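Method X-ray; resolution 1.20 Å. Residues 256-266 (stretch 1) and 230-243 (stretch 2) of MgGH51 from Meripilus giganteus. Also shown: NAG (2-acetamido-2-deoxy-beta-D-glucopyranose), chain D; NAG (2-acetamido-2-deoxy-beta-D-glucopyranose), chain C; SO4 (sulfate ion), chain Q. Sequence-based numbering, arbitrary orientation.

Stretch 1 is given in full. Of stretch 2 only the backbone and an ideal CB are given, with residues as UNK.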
# COMPACT_ATOMS: atom_id res chain seq x y z
N GLY A 256 -12.18 -14.09 -1.33
CA GLY A 256 -11.98 -12.88 -2.09
C GLY A 256 -13.18 -11.98 -2.07
O GLY A 256 -14.26 -12.41 -1.61
N ARG A 257 -13.07 -10.77 -2.64
CA ARG A 257 -14.18 -9.84 -2.68
C ARG A 257 -13.93 -8.88 -3.82
O ARG A 257 -12.78 -8.55 -4.15
CB ARG A 257 -14.36 -9.07 -1.35
CG ARG A 257 -13.12 -8.37 -0.82
CD ARG A 257 -13.42 -7.56 0.43
NE ARG A 257 -14.15 -6.33 0.15
CZ ARG A 257 -13.62 -5.14 0.01
NH1 ARG A 257 -12.30 -4.94 -0.01
NH2 ARG A 257 -14.42 -4.10 -0.14
N VAL A 258 -15.02 -8.36 -4.36
CA VAL A 258 -14.95 -7.23 -5.28
C VAL A 258 -14.64 -5.98 -4.47
O VAL A 258 -15.41 -5.65 -3.58
CB VAL A 258 -16.24 -7.09 -6.09
CG1 VAL A 258 -16.15 -5.86 -6.99
CG2 VAL A 258 -16.51 -8.38 -6.91
N GLY A 259 -13.52 -5.34 -4.78
CA GLY A 259 -13.13 -4.12 -4.10
C GLY A 259 -13.77 -2.89 -4.73
O GLY A 259 -14.71 -2.99 -5.52
N ASP A 260 -13.25 -1.73 -4.37
CA ASP A 260 -13.90 -0.48 -4.74
C ASP A 260 -13.22 0.23 -5.91
O ASP A 260 -13.54 1.37 -6.16
CB ASP A 260 -14.09 0.24 -3.38
CG ASP A 260 -15.05 -0.62 -2.36
OD1 ASP A 260 -16.31 -0.91 -2.82
OD2 ASP A 260 -14.56 -1.19 -1.20
N TRP A 261 -12.36 -0.49 -6.65
CA TRP A 261 -11.53 0.08 -7.72
C TRP A 261 -11.61 -0.73 -9.01
O TRP A 261 -10.73 -0.61 -9.86
CB TRP A 261 -10.09 0.31 -7.20
CG TRP A 261 -10.07 1.29 -6.07
CD1 TRP A 261 -9.88 1.04 -4.76
CD2 TRP A 261 -10.37 2.71 -6.17
NE1 TRP A 261 -10.00 2.18 -4.04
CE2 TRP A 261 -10.30 3.22 -4.87
CE3 TRP A 261 -10.63 3.57 -7.24
CZ2 TRP A 261 -10.49 4.57 -4.58
CZ3 TRP A 261 -10.82 4.92 -6.96
CH2 TRP A 261 -10.74 5.41 -5.63
N GLY A 262 -12.69 -1.50 -9.16
CA GLY A 262 -13.02 -2.16 -10.42
C GLY A 262 -12.51 -3.57 -10.57
O GLY A 262 -12.77 -4.19 -11.58
N TYR A 263 -11.81 -4.11 -9.58
CA TYR A 263 -11.22 -5.46 -9.69
C TYR A 263 -11.44 -6.30 -8.44
O TYR A 263 -11.63 -5.82 -7.31
CB TYR A 263 -9.73 -5.38 -10.09
CG TYR A 263 -8.83 -4.60 -9.17
CD1 TYR A 263 -8.19 -5.21 -8.10
CD2 TYR A 263 -8.58 -3.27 -9.38
CE1 TYR A 263 -7.33 -4.50 -7.26
CE2 TYR A 263 -7.76 -2.53 -8.56
CZ TYR A 263 -7.14 -3.14 -7.50
OH TYR A 263 -6.28 -2.38 -6.73
N VAL A 264 -11.37 -7.60 -8.67
CA VAL A 264 -11.41 -8.58 -7.58
C VAL A 264 -10.14 -8.52 -6.75
O VAL A 264 -9.04 -8.52 -7.30
CB VAL A 264 -11.64 -10.00 -8.14
CG1 VAL A 264 -11.56 -11.04 -7.07
CG2 VAL A 264 -12.96 -10.07 -8.88
N ASN A 265 -10.32 -8.52 -5.43
CA ASN A 265 -9.24 -8.77 -4.49
C ASN A 265 -9.26 -10.23 -4.09
O ASN A 265 -10.27 -10.77 -3.69
CB ASN A 265 -9.40 -7.91 -3.24
CG ASN A 265 -9.21 -6.43 -3.36
OD1 ASN A 265 -8.94 -5.78 -2.33
ND2 ASN A 265 -9.38 -5.83 -4.54
N THR A 266 -8.07 -10.86 -4.15
CA THR A 266 -7.94 -12.25 -3.70
C THR A 266 -8.05 -12.38 -2.18
O THR A 266 -8.36 -13.48 -1.70
CB THR A 266 -6.61 -12.86 -4.13
OG1 THR A 266 -5.51 -12.24 -3.43
CG2 THR A 266 -6.38 -12.85 -5.63
N UNK A 230 -9.37 3.86 3.84
CA UNK A 230 -9.55 4.04 2.42
C UNK A 230 -10.90 3.45 1.96
O UNK A 230 -11.50 2.61 2.63
CB UNK A 230 -8.39 3.39 1.66
N UNK A 231 -11.26 3.82 0.71
CA UNK A 231 -12.52 3.33 0.16
C UNK A 231 -12.57 1.81 0.11
O UNK A 231 -13.66 1.23 0.25
CB UNK A 231 -12.74 3.90 -1.24
N UNK A 232 -11.44 1.14 -0.12
CA UNK A 232 -11.46 -0.33 -0.26
C UNK A 232 -11.88 -1.05 1.02
O UNK A 232 -12.20 -2.24 0.96
CB UNK A 232 -10.08 -0.83 -0.68
N UNK A 233 -11.90 -0.38 2.17
CA UNK A 233 -12.48 -0.95 3.40
C UNK A 233 -13.98 -1.12 3.28
O UNK A 233 -14.58 -2.03 3.89
CB UNK A 233 -12.16 -0.06 4.61
N UNK A 234 -14.65 -0.14 2.64
CA UNK A 234 -16.06 0.12 2.84
C UNK A 234 -16.99 -0.85 2.12
O UNK A 234 -18.11 -1.11 2.62
CB UNK A 234 -16.37 1.55 2.39
N UNK A 235 -16.58 -1.33 0.94
CA UNK A 235 -17.54 -2.03 0.07
C UNK A 235 -18.48 -1.11 -0.62
O UNK A 235 -18.62 0.06 -0.25
CB UNK A 235 -18.35 -3.05 0.87
N UNK A 236 -19.17 -1.65 -1.61
CA UNK A 236 -20.28 -0.95 -2.28
C UNK A 236 -21.60 -1.13 -1.51
O UNK A 236 -22.50 -0.30 -1.65
CB UNK A 236 -20.44 -1.46 -3.71
N UNK A 237 -21.69 -2.24 -0.80
CA UNK A 237 -22.86 -2.68 -0.01
C UNK A 237 -22.33 -3.31 1.25
O UNK A 237 -21.14 -3.65 1.35
CB UNK A 237 -23.75 -3.66 -0.78
N UNK A 238 -23.20 -3.55 2.22
CA UNK A 238 -22.79 -4.25 3.46
C UNK A 238 -22.12 -5.56 3.07
O UNK A 238 -21.06 -5.94 3.65
CB UNK A 238 -23.98 -4.51 4.38
N UNK A 239 -22.69 -6.31 2.13
CA UNK A 239 -22.17 -7.63 1.79
C UNK A 239 -20.79 -7.64 1.13
O UNK A 239 -20.12 -8.69 1.20
CB UNK A 239 -23.16 -8.33 0.86
N UNK A 240 -20.38 -6.53 0.57
CA UNK A 240 -19.10 -6.43 -0.13
C UNK A 240 -18.03 -5.68 0.67
O UNK A 240 -16.94 -5.44 0.11
CB UNK A 240 -19.31 -5.74 -1.48
N UNK A 241 -18.29 -5.39 1.93
CA UNK A 241 -17.29 -4.75 2.80
C UNK A 241 -16.06 -5.66 2.99
O UNK A 241 -16.12 -6.87 2.84
CB UNK A 241 -17.91 -4.41 4.16
N UNK A 242 -14.96 -5.03 3.39
CA UNK A 242 -13.78 -5.83 3.81
C UNK A 242 -14.16 -6.53 5.14
O UNK A 242 -14.70 -5.88 6.03
CB UNK A 242 -12.54 -4.96 3.98
N UNK A 243 -13.76 -7.79 5.27
CA UNK A 243 -13.97 -8.60 6.48
C UNK A 243 -12.67 -9.26 6.88
O UNK A 243 -12.12 -10.06 6.08
CB UNK A 243 -15.06 -9.66 6.26
C1 NAG D . -16.45 -13.63 8.75
C2 NAG D . -17.20 -14.67 7.94
C3 NAG D . -18.66 -14.25 7.81
C4 NAG D . -19.28 -14.00 9.19
C5 NAG D . -18.42 -12.96 9.95
C6 NAG D . -18.92 -12.73 11.40
C7 NAG D . -16.08 -16.07 6.27
C8 NAG D . -15.53 -16.17 4.90
N2 NAG D . -16.62 -14.89 6.62
O3 NAG D . -19.43 -15.27 7.11
O4 NAG D . -20.59 -13.44 8.99
O5 NAG D . -17.10 -13.49 10.06
O6 NAG D . -18.15 -11.69 12.09
O7 NAG D . -16.13 -17.01 6.99
C1 NAG C . -21.62 -14.07 9.78
C2 NAG C . -22.82 -13.16 9.79
C3 NAG C . -23.98 -13.89 10.54
C4 NAG C . -24.14 -15.30 10.04
C5 NAG C . -22.87 -16.10 9.93
C6 NAG C . -23.00 -17.49 9.26
C7 NAG C . -22.08 -10.79 9.96
C8 NAG C . -21.70 -9.67 10.84
N2 NAG C . -22.50 -11.95 10.51
O3 NAG C . -25.13 -13.10 10.46
O4 NAG C . -25.03 -16.02 10.96
O5 NAG C . -21.94 -15.30 9.17
O6 NAG C . -23.41 -17.19 7.86
O7 NAG C . -21.84 -10.62 8.77
S SO4 Q . -27.22 -3.11 2.32
O1 SO4 Q . -27.53 -4.41 1.76
O2 SO4 Q . -27.11 -3.28 3.86
O3 SO4 Q . -28.31 -2.17 2.05
O4 SO4 Q . -26.00 -2.71 1.67

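Position 230 has phi/psi 79/167. Positive phi favours glycine, and nothing of stretch 1 lies within reach. It is G230.

Position 231 points its CB toward stretch 1. The ideal CB lies 4.1 Å from W261 CZ2 and 4.4 Å from D260 CB. A medium side chain, polar or apolar, would suit. It is N231. Its ND2 lies 4.0 Å from W261 CZ2. A water accepts from N231 ND2 and donates to D260 O, so it bridges the two stretches.

Position 232 points sideways, but its CB lies 4.5 Å from D260 OD2 and 4.5 Å from W261 CD1. Nearby, D260 N offers a donor and N265 an amide. A short side chain with both donor and acceptor fits best; asparagine is a strong candidate. It is N232. D260 N donates to N232 OD1 (2.9 Å), and N232 ND2 donates to N265 OD1 (2.9 Å). A second water donates to N232 OD1 and accepts from N265 ND2. The backbone contributes too: R257 NH1 donates to N232 O (2.9 Å).

Position 233 points away, so stretch 1 sets no preference. It is L233.

Position 234 points sideways, its CB 4.9 Å from D260 OD2. Many residues would fit. It is E234, whose side-chain end leads away.

Position 235 has phi/psi 76/167, and an ideal CB would clash with the backbone N of position 241 (2.6 Å). Glycine is expected. It is G235. Its N donates to D260 OD2 (2.9 Å), an atom also salt-bridged to R257 NH2 (3.1 Å).

Position 236 points sideways, its CB 4.3 Å from D260 OD1. A polar donor would suit, but many others could be accommodated. It is Q236. A third water donates to both Q236 OE1 and D260 OD1.

Position 237 has no contact with stretch 1, which leaves its choice open. It is T237.

Position 238 is likewise out of reach. It is T238, which binds the sulfate through N and OG1.

Position 239 is also out of reach. It is A239.

Position 240 points sideways, its CB 4.4 Å from V258 O. Small or polar residues would suit. Its carbonyl matters more, accepting from R257 NE and NH2, both at 2.9 Å from O of 240. It is T240.

Position 241 points away, so stretch 1 sets no preference. It is R241, which donates to T238 O and to a NAG.

Position 242 points sideways, its CB 4.0 Å from R257 NH1. Several side chains would fit. It is W242, with R257 NH1 at its ring edge.

Position 243 makes no contact with stretch 1. It is Q243.

Stretch 2 230-243: GNNLEGQTTATRWQ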
# COMPACT_ATOMS: atom_id res chain seq x y z
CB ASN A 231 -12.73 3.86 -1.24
CG ASN A 231 -13.23 5.28 -1.30
OD1 ASN A 231 -13.29 5.96 -0.26
ND2 ASN A 231 -13.68 5.73 -2.46
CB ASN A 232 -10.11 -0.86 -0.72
CG ASN A 232 -10.20 -2.12 -1.56
OD1 ASN A 232 -10.98 -2.15 -2.54
ND2 ASN A 232 -9.48 -3.16 -1.15
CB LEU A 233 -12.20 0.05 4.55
CG LEU A 233 -12.83 -0.25 5.92
CD1 LEU A 233 -12.15 -1.43 6.62
CD2 LEU A 233 -12.76 1.00 6.79
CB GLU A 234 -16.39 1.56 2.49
CG GLU A 234 -15.81 2.55 3.50
CD GLU A 234 -15.97 3.98 3.06
OE1 GLU A 234 -17.05 4.60 3.48
OE2 GLU A 234 -15.11 4.51 2.34
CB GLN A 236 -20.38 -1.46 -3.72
CG GLN A 236 -21.40 -0.75 -4.54
CD GLN A 236 -21.13 0.74 -4.73
OE1 GLN A 236 -19.96 1.21 -4.78
NE2 GLN A 236 -22.21 1.51 -4.79
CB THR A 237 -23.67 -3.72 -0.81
OG1 THR A 237 -22.81 -4.84 -1.03
CG2 THR A 237 -24.27 -3.14 -2.08
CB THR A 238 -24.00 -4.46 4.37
OG1 THR A 238 -24.54 -3.17 4.70
CG2 THR A 238 -23.63 -5.21 5.61
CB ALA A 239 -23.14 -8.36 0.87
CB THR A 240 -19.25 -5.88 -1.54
OG1 THR A 240 -19.93 -4.61 -1.49
CG2 THR A 240 -19.98 -6.86 -2.47
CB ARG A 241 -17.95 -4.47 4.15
CG ARG A 241 -18.16 -5.71 5.02
CD ARG A 241 -19.05 -5.40 6.23
NE ARG A 241 -19.17 -6.50 7.16
CZ ARG A 241 -19.93 -7.58 7.02
NH1 ARG A 241 -20.71 -7.70 5.94
NH2 ARG A 241 -19.87 -8.55 7.91
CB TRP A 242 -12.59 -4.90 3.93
CG TRP A 242 -11.29 -5.57 4.27
CD1 TRP A 242 -10.37 -6.05 3.39
CD2 TRP A 242 -10.75 -5.83 5.58
NE1 TRP A 242 -9.31 -6.59 4.04
CE2 TRP A 242 -9.49 -6.46 5.38
CE3 TRP A 242 -11.15 -5.52 6.88
CZ2 TRP A 242 -8.68 -6.80 6.46
CZ3 TRP A 242 -10.33 -5.87 7.93
CH2 TRP A 242 -9.10 -6.49 7.73
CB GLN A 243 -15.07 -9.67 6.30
CG GLN A 243 -16.44 -9.10 6.00
CD GLN A 243 -17.54 -10.15 6.10
OE1 GLN A 243 -17.62 -10.84 7.13
NE2 GLN A 243 -18.40 -10.25 5.10
O HOH W 1 -14.01 3.79 -4.64
O HOH W 2 -9.40 -2.94 -4.67
O HOH W 3 -17.45 0.67 -4.52
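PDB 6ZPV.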